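Local atomic coordinates of acyl-coenzyme A oxidase 1 (Yarrowia lipolytica, PDB entry 5Y9D), a protein that catalyses the FAD-dependent oxidation of acyl-CoA to trans-2-enoyl-CoA by oxygen, releasing hydrogen peroxide, in peroxisomal fatty acid beta-oxidation. Residues 237-242 and 249-254; 192-197 and 272-277. All blocks are in the same frame, centred on the assembly; numbering follows the deposited sequence.

Contact 1 (237-242 and 249-254)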
ATOM      1  N   VAL A 237     -27.462   2.179 -24.365  1.00 25.14           N
ATOM      2  CA  VAL A 237     -27.142   1.352 -25.513  1.00 24.59           C
ATOM      3  C   VAL A 237     -27.267  -0.112 -25.086  1.00 24.39           C
ATOM      4  O   VAL A 237     -26.592  -0.536 -24.153  1.00 21.87           O
ATOM      5  CB  VAL A 237     -25.707   1.647 -26.037  1.00 25.21           C
ATOM      6  CG1 VAL A 237     -25.447   0.952 -27.374  1.00 25.74           C
ATOM      7  CG2 VAL A 237     -25.450   3.152 -26.150  1.00 24.16           C
ATOM      8  N   PRO A 238     -28.143  -0.888 -25.772  1.00 25.88           N
ATOM      9  CA  PRO A 238     -28.177  -2.349 -25.580  1.00 24.79           C
ATOM     10  C   PRO A 238     -26.865  -2.942 -26.002  1.00 23.24           C
ATOM     11  O   PRO A 238     -26.318  -2.547 -27.045  1.00 21.54           O
ATOM     12  CB  PRO A 238     -29.259  -2.823 -26.557  1.00 24.72           C
ATOM     13  CG  PRO A 238     -30.066  -1.606 -26.871  1.00 24.84           C
ATOM     14  CD  PRO A 238     -29.093  -0.472 -26.818  1.00 25.30           C
ATOM     15  N   LEU A 239     -26.359  -3.869 -25.202  1.00 21.26           N
ATOM     16  CA  LEU A 239     -25.094  -4.512 -25.524  1.00 21.18           C
ATOM     17  C   LEU A 239     -25.291  -5.907 -26.045  1.00 20.41           C
ATOM     18  O   LEU A 239     -24.577  -6.316 -26.913  1.00 22.77           O
ATOM     19  CB  LEU A 239     -24.204  -4.594 -24.303  1.00 19.73           C
ATOM     20  CG  LEU A 239     -23.748  -3.302 -23.668  1.00 19.51           C
ATOM     21  CD1 LEU A 239     -22.963  -3.696 -22.405  1.00 18.72           C
ATOM     22  CD2 LEU A 239     -22.939  -2.408 -24.629  1.00 18.44           C
ATOM     23  N   ARG A 240     -26.191  -6.654 -25.439  1.00 20.29           N
ATOM     24  CA  ARG A 240     -26.378  -8.065 -25.773  1.00 21.13           C
ATOM     25  C   ARG A 240     -27.837  -8.404 -26.126  1.00 21.55           C
ATOM     26  O   ARG A 240     -28.781  -7.731 -25.656  1.00 20.99           O
ATOM     27  CB  ARG A 240     -26.003  -8.938 -24.587  1.00 21.41           C
ATOM     28  CG  ARG A 240     -24.565  -8.864 -24.140  1.00 22.31           C
ATOM     29  CD  ARG A 240     -24.305  -9.804 -22.959  1.00 22.02           C
ATOM     30  NE  ARG A 240     -22.908 -10.196 -22.920  1.00 20.56           N
ATOM     31  CZ  ARG A 240     -21.935  -9.457 -22.411  1.00 23.03           C
ATOM     32  NH1 ARG A 240     -22.193  -8.277 -21.850  1.00 23.33           N
ATOM     33  NH2 ARG A 240     -20.676  -9.908 -22.439  1.00 24.74           N
ATOM     34  N   ASN A 241     -28.005  -9.455 -26.930  1.00 21.66           N
ATOM     35  CA  ASN A 241     -29.310 -10.070 -27.134  1.00 23.20           C
ATOM     36  C   ASN A 241     -29.611 -10.836 -25.846  1.00 24.32           C
ATOM     37  O   ASN A 241     -28.839 -11.693 -25.437  1.00 24.04           O
ATOM     38  CB  ASN A 241     -29.338 -10.997 -28.365  1.00 23.56           C
ATOM     39  CG  ASN A 241     -28.873 -10.304 -29.645  1.00 23.41           C
ATOM     40  OD1 ASN A 241     -27.809 -10.636 -30.183  1.00 22.89           O
ATOM     41  ND2 ASN A 241     -29.633  -9.309 -30.107  1.00 22.64           N
ATOM     42  N   VAL A 242     -30.718 -10.497 -25.207  1.00 26.47           N
ATOM     43  CA  VAL A 242     -30.999 -10.949 -23.843  1.00 31.60           C
ATOM     44  C   VAL A 242     -31.284 -12.450 -23.721  1.00 30.58           C
ATOM     45  O   VAL A 242     -31.071 -13.042 -22.670  1.00 32.64           O
ATOM     46  CB  VAL A 242     -32.205 -10.159 -23.248  1.00 37.67           C
ATOM     47  CG1 VAL A 242     -32.293 -10.374 -21.746  1.00 39.60           C
ATOM     48  CG2 VAL A 242     -32.066  -8.656 -23.535  1.00 39.57           C
ATOM     49  N   VAL A 249     -25.153  -6.351 -32.978  1.00 30.65           N
ATOM     50  CA  VAL A 249     -24.371  -5.964 -34.148  1.00 31.18           C
ATOM     51  C   VAL A 249     -23.666  -4.608 -33.938  1.00 29.97           C
ATOM     52  O   VAL A 249     -24.282  -3.635 -33.464  1.00 29.91           O
ATOM     53  CB  VAL A 249     -25.238  -5.954 -35.422  1.00 31.91           C
ATOM     54  CG1 VAL A 249     -26.210  -4.768 -35.416  1.00 30.14           C
ATOM     55  CG2 VAL A 249     -24.348  -5.931 -36.669  1.00 33.91           C
ATOM     56  N   GLY A 250     -22.361  -4.587 -34.248  1.00 27.37           N
ATOM     57  CA  GLY A 250     -21.496  -3.421 -34.024  1.00 25.25           C
ATOM     58  C   GLY A 250     -20.919  -3.270 -32.617  1.00 24.43           C
ATOM     59  O   GLY A 250     -20.107  -2.411 -32.389  1.00 24.53           O
ATOM     60  N   VAL A 251     -21.359  -4.083 -31.666  1.00 24.42           N
ATOM     61  CA  VAL A 251     -20.879  -4.037 -30.301  1.00 23.70           C
ATOM     62  C   VAL A 251     -19.798  -5.103 -30.093  1.00 23.35           C
ATOM     63  O   VAL A 251     -20.060  -6.315 -30.251  1.00 20.84           O
ATOM     64  CB  VAL A 251     -22.040  -4.342 -29.335  1.00 25.82           C
ATOM     65  CG1 VAL A 251     -21.576  -4.332 -27.883  1.00 26.24           C
ATOM     66  CG2 VAL A 251     -23.155  -3.331 -29.549  1.00 28.12           C
ATOM     67  N   SER A 252     -18.608  -4.649 -29.701  1.00 22.55           N
ATOM     68  CA  SER A 252     -17.468  -5.519 -29.444  1.00 21.85           C
ATOM     69  C   SER A 252     -17.053  -5.440 -27.992  1.00 21.42           C
ATOM     70  O   SER A 252     -16.774  -4.361 -27.516  1.00 21.14           O
ATOM     71  CB  SER A 252     -16.284  -5.040 -30.272  1.00 22.39           C
ATOM     72  OG  SER A 252     -16.327  -5.559 -31.578  1.00 24.56           O
ATOM     73  N   ILE A 253     -16.957  -6.585 -27.320  1.00 21.80           N
ATOM     74  CA  ILE A 253     -16.597  -6.677 -25.884  1.00 22.91           C
ATOM     75  C   ILE A 253     -15.563  -7.787 -25.587  1.00 22.66           C
ATOM     76  O   ILE A 253     -15.581  -8.874 -26.178  1.00 22.36           O
ATOM     77  CB  ILE A 253     -17.840  -6.989 -25.020  1.00 25.17           C
ATOM     78  CG1 ILE A 253     -18.956  -5.964 -25.278  1.00 26.91           C
ATOM     79  CG2 ILE A 253     -17.497  -7.121 -23.542  1.00 27.32           C
ATOM     80  CD1 ILE A 253     -19.433  -5.183 -24.113  1.00 28.05           C
ATOM     81  N   GLY A 254     -14.660  -7.505 -24.655  1.00 22.48           N
ATOM     82  CA  GLY A 254     -13.799  -8.535 -24.087  1.00 20.99           C
ATOM     83  C   GLY A 254     -13.523  -8.249 -22.643  1.00 20.58           C
ATOM     84  O   GLY A 254     -13.921  -7.223 -22.112  1.00 23.02           O
TER
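Leu239 reaches with both methyl branches across to Val251 and Ile253, two residues of strand 251-255 whose CB atoms point toward segment 237-242. Its CD2 meets CG1 of Val251 at 4.0 Å, and its CD1 comes to 4.2 Å from CD1 of Ile253. In each pair the two side chains cross at about a right angle, so the leucine lies athwart the row of branched residues and touches each through a methyl end. The second torsion of Leu239 (chi2 176°) sets CD1 anti to CA and extends that branch to Ile253, while CD2 turns to Val251. Val251 also fits against the backbone: CG1 is 3.7 Å from Leu239 O, and CG2 is 4.1 Å from Pro238 O. No hydrogen bond joins the segments; the contact is one of methyl groups against one another and against two main-chain carbonyl oxygens. Arg240 adds a loose touch, its guanidinium meeting Ile253 CG2 obliquely, 4.4 Å from NH2. That group is committed to other partners: NH1 donates to the carbonyls of Ser214 and Ala210, and NH2 donates to the carbonyl of Pro682 of the second subunit. The six residues between the segments contain no helix or strand, and a backbone bond between Leu239 and Lys248 ties the start of this excursion to its end. The chain passes here from strand 228-238 of the mixed sheet to strand 251-255, an outer strand of a three-stranded antiparallel sheet, with Phe272 of strand 268-272 also packing on Leu239 and Ile270 of that strand on Ile253.

Contact 2 (192-197 and 272-277); sequences QFIINT and FTNVRI
Four backbone hydrogen bonds zip Phe193 to Ile277 and Ile195 to Val275, two hydrogen-bonded pairs of antiparallel strands, with Ile194 facing Arg276 as the non-hydrogen-bonded pair between them. Ile195 N to Val275 O is the straightest of these, 2.9 Å long with 178° at the hydrogen. On the buried face CB of Phe193 rests 3.8 Å from CG1 of Ile277, and CD1 of Ile277 goes on to meet CG1 of Ile195. CG2 of Ile195 lies over the face of the Phe272 ring in a CH-pi contact, 4.0 Å from the ring centroid. On the other face Ile194 runs alongside Arg276, its CD1 3.5 Å from NH2 and its CG1 over one face of the guanidinium. Gln192 comes at the edge of that group: OE1 accepts from NH1 at 3.2 Å, the donor in the plane of the amide carbonyl. Arg276 is extended from CG to NE (chi2 -168°), which carries NH1 to Gln192 and also to Asp187, its salt-bridge partner. A leucine in place of Gln192 would probably cost NH1 this in-plane acceptor, leaving Asp187 to hold the guanidinium with less to fix its rotation over Ile194. Thr197 closes the far end by a reciprocal pair: its N donates to Phe272 O, and its OG1 receives Phe272 N at 2.8 Å. Between these bonds and Val275 the chain turns at Asn274, whose phi is positive (43°), and Asn196 OD1 takes a weak bond from Asn274 N. Strand 183-187 flanks the far side of 192-196, while Val237 packs on Val275 and Ile277, and Phe235 on Ile277; this is antiparallel pairing within the beta-domain characteristic of acyl-CoA oxidases and dehydrogenases.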
ATOM      1  N   GLN A 192     -32.253   8.493 -35.058  1.00 37.87           N
ATOM      2  CA  GLN A 192     -31.333   7.645 -34.298  1.00 34.31           C
ATOM      3  C   GLN A 192     -30.029   8.349 -33.942  1.00 31.97           C
ATOM      4  O   GLN A 192     -29.647   9.349 -34.591  1.00 30.48           O
ATOM      5  CB  GLN A 192     -31.014   6.399 -35.111  1.00 34.24           C
ATOM      6  CG  GLN A 192     -32.257   5.578 -35.348  1.00 36.34           C
ATOM      7  CD  GLN A 192     -31.996   4.247 -36.005  1.00 37.82           C
ATOM      8  OE1 GLN A 192     -31.173   4.130 -36.897  1.00 37.48           O
ATOM      9  NE2 GLN A 192     -32.732   3.236 -35.576  1.00 42.21           N
ATOM     10  N   PHE A 193     -29.360   7.842 -32.902  1.00 28.48           N
ATOM     11  CA  PHE A 193     -27.942   8.134 -32.716  1.00 27.03           C
ATOM     12  C   PHE A 193     -27.084   6.981 -33.225  1.00 26.66           C
ATOM     13  O   PHE A 193     -27.402   5.790 -33.077  1.00 24.14           O
ATOM     14  CB  PHE A 193     -27.605   8.440 -31.260  1.00 28.41           C
ATOM     15  CG  PHE A 193     -28.203   9.737 -30.751  1.00 28.11           C
ATOM     16  CD1 PHE A 193     -27.694  10.956 -31.158  1.00 29.53           C
ATOM     17  CD2 PHE A 193     -29.252   9.728 -29.885  1.00 27.10           C
ATOM     18  CE1 PHE A 193     -28.227  12.132 -30.690  1.00 30.26           C
ATOM     19  CE2 PHE A 193     -29.800  10.902 -29.418  1.00 29.79           C
ATOM     20  CZ  PHE A 193     -29.293  12.109 -29.814  1.00 29.24           C
ATOM     21  N   ILE A 194     -25.985   7.376 -33.838  1.00 28.11           N
ATOM     22  CA  ILE A 194     -24.942   6.485 -34.274  1.00 28.52           C
ATOM     23  C   ILE A 194     -23.812   6.621 -33.264  1.00 27.80           C
ATOM     24  O   ILE A 194     -23.161   7.674 -33.163  1.00 28.27           O
ATOM     25  CB  ILE A 194     -24.471   6.864 -35.683  1.00 29.90           C
ATOM     26  CG1 ILE A 194     -25.638   6.776 -36.654  1.00 32.54           C
ATOM     27  CG2 ILE A 194     -23.345   5.964 -36.175  1.00 29.03           C
ATOM     28  CD1 ILE A 194     -25.287   7.302 -38.034  1.00 36.73           C
ATOM     29  N   ILE A 195     -23.605   5.540 -32.521  1.00 25.27           N
ATOM     30  CA  ILE A 195     -22.583   5.464 -31.509  1.00 24.79           C
ATOM     31  C   ILE A 195     -21.372   4.790 -32.096  1.00 24.59           C
ATOM     32  O   ILE A 195     -21.450   3.624 -32.492  1.00 24.89           O
ATOM     33  CB  ILE A 195     -23.043   4.644 -30.284  1.00 23.79           C
ATOM     34  CG1 ILE A 195     -24.265   5.285 -29.646  1.00 23.62           C
ATOM     35  CG2 ILE A 195     -21.948   4.548 -29.252  1.00 22.05           C
ATOM     36  CD1 ILE A 195     -24.057   6.704 -29.176  1.00 23.69           C
ATOM     37  N   ASN A 196     -20.251   5.510 -32.095  1.00 23.58           N
ATOM     38  CA  ASN A 196     -19.033   5.036 -32.729  1.00 23.01           C
ATOM     39  C   ASN A 196     -17.763   5.300 -31.917  1.00 23.61           C
ATOM     40  O   ASN A 196     -17.550   6.408 -31.384  1.00 23.08           O
ATOM     41  CB  ASN A 196     -18.885   5.618 -34.139  1.00 22.23           C
ATOM     42  CG  ASN A 196     -17.816   4.889 -34.959  1.00 24.37           C
ATOM     43  OD1 ASN A 196     -17.943   3.695 -35.311  1.00 24.32           O
ATOM     44  ND2 ASN A 196     -16.743   5.595 -35.248  1.00 25.24           N
ATOM     45  N   THR A 197     -16.918   4.267 -31.859  1.00 23.20           N
ATOM     46  CA  THR A 197     -15.597   4.358 -31.292  1.00 22.70           C
ATOM     47  C   THR A 197     -14.619   4.546 -32.464  1.00 23.52           C
ATOM     48  O   THR A 197     -14.352   3.619 -33.204  1.00 22.85           O
ATOM     49  CB  THR A 197     -15.266   3.063 -30.542  1.00 23.37           C
ATOM     50  OG1 THR A 197     -16.336   2.717 -29.643  1.00 27.00           O
ATOM     51  CG2 THR A 197     -14.007   3.205 -29.764  1.00 23.01           C
ATOM     52  N   PHE A 272     -17.746   0.287 -30.036  1.00 26.73           N
ATOM     53  CA  PHE A 272     -18.939   0.455 -30.871  1.00 26.87           C
ATOM     54  C   PHE A 272     -18.555   0.813 -32.326  1.00 26.48           C
ATOM     55  O   PHE A 272     -17.756   1.714 -32.546  1.00 26.12           O
ATOM     56  CB  PHE A 272     -19.814   1.562 -30.280  1.00 25.14           C
ATOM     57  CG  PHE A 272     -20.255   1.322 -28.859  1.00 24.18           C
ATOM     58  CD1 PHE A 272     -21.261   0.414 -28.565  1.00 24.68           C
ATOM     59  CD2 PHE A 272     -19.713   2.055 -27.816  1.00 24.40           C
ATOM     60  CE1 PHE A 272     -21.705   0.211 -27.248  1.00 24.08           C
ATOM     61  CE2 PHE A 272     -20.147   1.869 -26.509  1.00 24.20           C
ATOM     62  CZ  PHE A 272     -21.156   0.947 -26.219  1.00 22.82           C
ATOM     63  N   THR A 273     -19.115   0.088 -33.293  1.00 28.21           N
ATOM     64  CA  THR A 273     -18.982   0.405 -34.721  1.00 31.83           C
ATOM     65  C   THR A 273     -20.362   0.640 -35.370  1.00 32.85           C
ATOM     66  O   THR A 273     -21.058  -0.326 -35.665  1.00 31.42           O
ATOM     67  CB  THR A 273     -18.281  -0.714 -35.532  1.00 32.26           C
ATOM     68  OG1 THR A 273     -16.934  -0.873 -35.106  1.00 33.53           O
ATOM     69  CG2 THR A 273     -18.206  -0.315 -36.996  1.00 36.28           C
ATOM     70  N   ASN A 274     -20.711   1.913 -35.600  1.00 34.21           N
ATOM     71  CA  ASN A 274     -22.026   2.369 -36.175  1.00 36.25           C
ATOM     72  C   ASN A 274     -23.178   1.636 -35.579  1.00 32.96           C
ATOM     73  O   ASN A 274     -23.930   0.947 -36.275  1.00 31.00           O
ATOM     74  CB  ASN A 274     -22.095   2.303 -37.723  1.00 38.78           C
ATOM     75  CG  ASN A 274     -21.219   3.357 -38.397  1.00 46.26           C
ATOM     76  OD1 ASN A 274     -21.731   4.239 -39.089  1.00 48.44           O
ATOM     77  ND2 ASN A 274     -19.871   3.269 -38.197  1.00 47.76           N
ATOM     78  N   VAL A 275     -23.262   1.737 -34.262  1.00 30.49           N
ATOM     79  CA  VAL A 275     -24.373   1.172 -33.521  1.00 29.20           C
ATOM     80  C   VAL A 275     -25.513   2.172 -33.401  1.00 27.63           C
ATOM     81  O   VAL A 275     -25.329   3.282 -32.912  1.00 27.57           O
ATOM     82  CB  VAL A 275     -23.934   0.706 -32.135  1.00 27.10           C
ATOM     83  CG1 VAL A 275     -25.140   0.288 -31.321  1.00 27.02           C
ATOM     84  CG2 VAL A 275     -22.979  -0.450 -32.283  1.00 27.91           C
ATOM     85  N   ARG A 276     -26.695   1.745 -33.823  1.00 28.72           N
ATOM     86  CA  ARG A 276     -27.837   2.624 -33.944  1.00 28.64           C
ATOM     87  C   ARG A 276     -28.692   2.433 -32.744  1.00 26.94           C
ATOM     88  O   ARG A 276     -29.023   1.301 -32.380  1.00 25.91           O
ATOM     89  CB  ARG A 276     -28.589   2.346 -35.239  1.00 31.57           C
ATOM     90  CG  ARG A 276     -27.701   2.604 -36.448  1.00 35.66           C
ATOM     91  CD  ARG A 276     -28.461   2.634 -37.764  1.00 39.17           C
ATOM     92  NE  ARG A 276     -27.662   3.325 -38.798  1.00 43.79           N
ATOM     93  CZ  ARG A 276     -27.828   4.590 -39.212  1.00 41.71           C
ATOM     94  NH1 ARG A 276     -28.799   5.371 -38.727  1.00 45.07           N
ATOM     95  NH2 ARG A 276     -27.019   5.077 -40.136  1.00 40.02           N
ATOM     96  N   ILE A 277     -28.968   3.549 -32.082  1.00 26.24           N
ATOM     97  CA  ILE A 277     -29.963   3.586 -31.034  1.00 27.91           C
ATOM     98  C   ILE A 277     -31.048   4.633 -31.383  1.00 28.02           C
ATOM     99  O   ILE A 277     -30.775   5.615 -32.051  1.00 27.57           O
ATOM    100  CB  ILE A 277     -29.335   3.864 -29.641  1.00 27.88           C
ATOM    101  CG1 ILE A 277     -28.600   5.188 -29.620  1.00 28.68           C
ATOM    102  CG2 ILE A 277     -28.384   2.742 -29.244  1.00 29.24           C
ATOM    103  CD1 ILE A 277     -28.053   5.542 -28.258  1.00 30.57           C
TER

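Overall arrangement
Contact 1 is nested along the chain inside the long loop that contact 2 closes, and their centres lie 11 Å apart in the middle beta-domain. They touch directly: Gly250 O is 2.8 Å from Thr273 N, a probable hydrogen bond linking segment 249-254 to segment 272-277, and CG2 of Val275 packs 3.5 Å from the same Gly250 O. Val237 CG1 reaches CE1 of Phe272 at 3.8 Å, so the contacts' apolar interiors meet there. The bound FAD is about 11 Å from the side chain of Leu239 in contact 1 and likewise about 11 Å from that of Phe272 in contact 2. Neither lies at the flavin; both belong to the beta-domain contributing to its pocket.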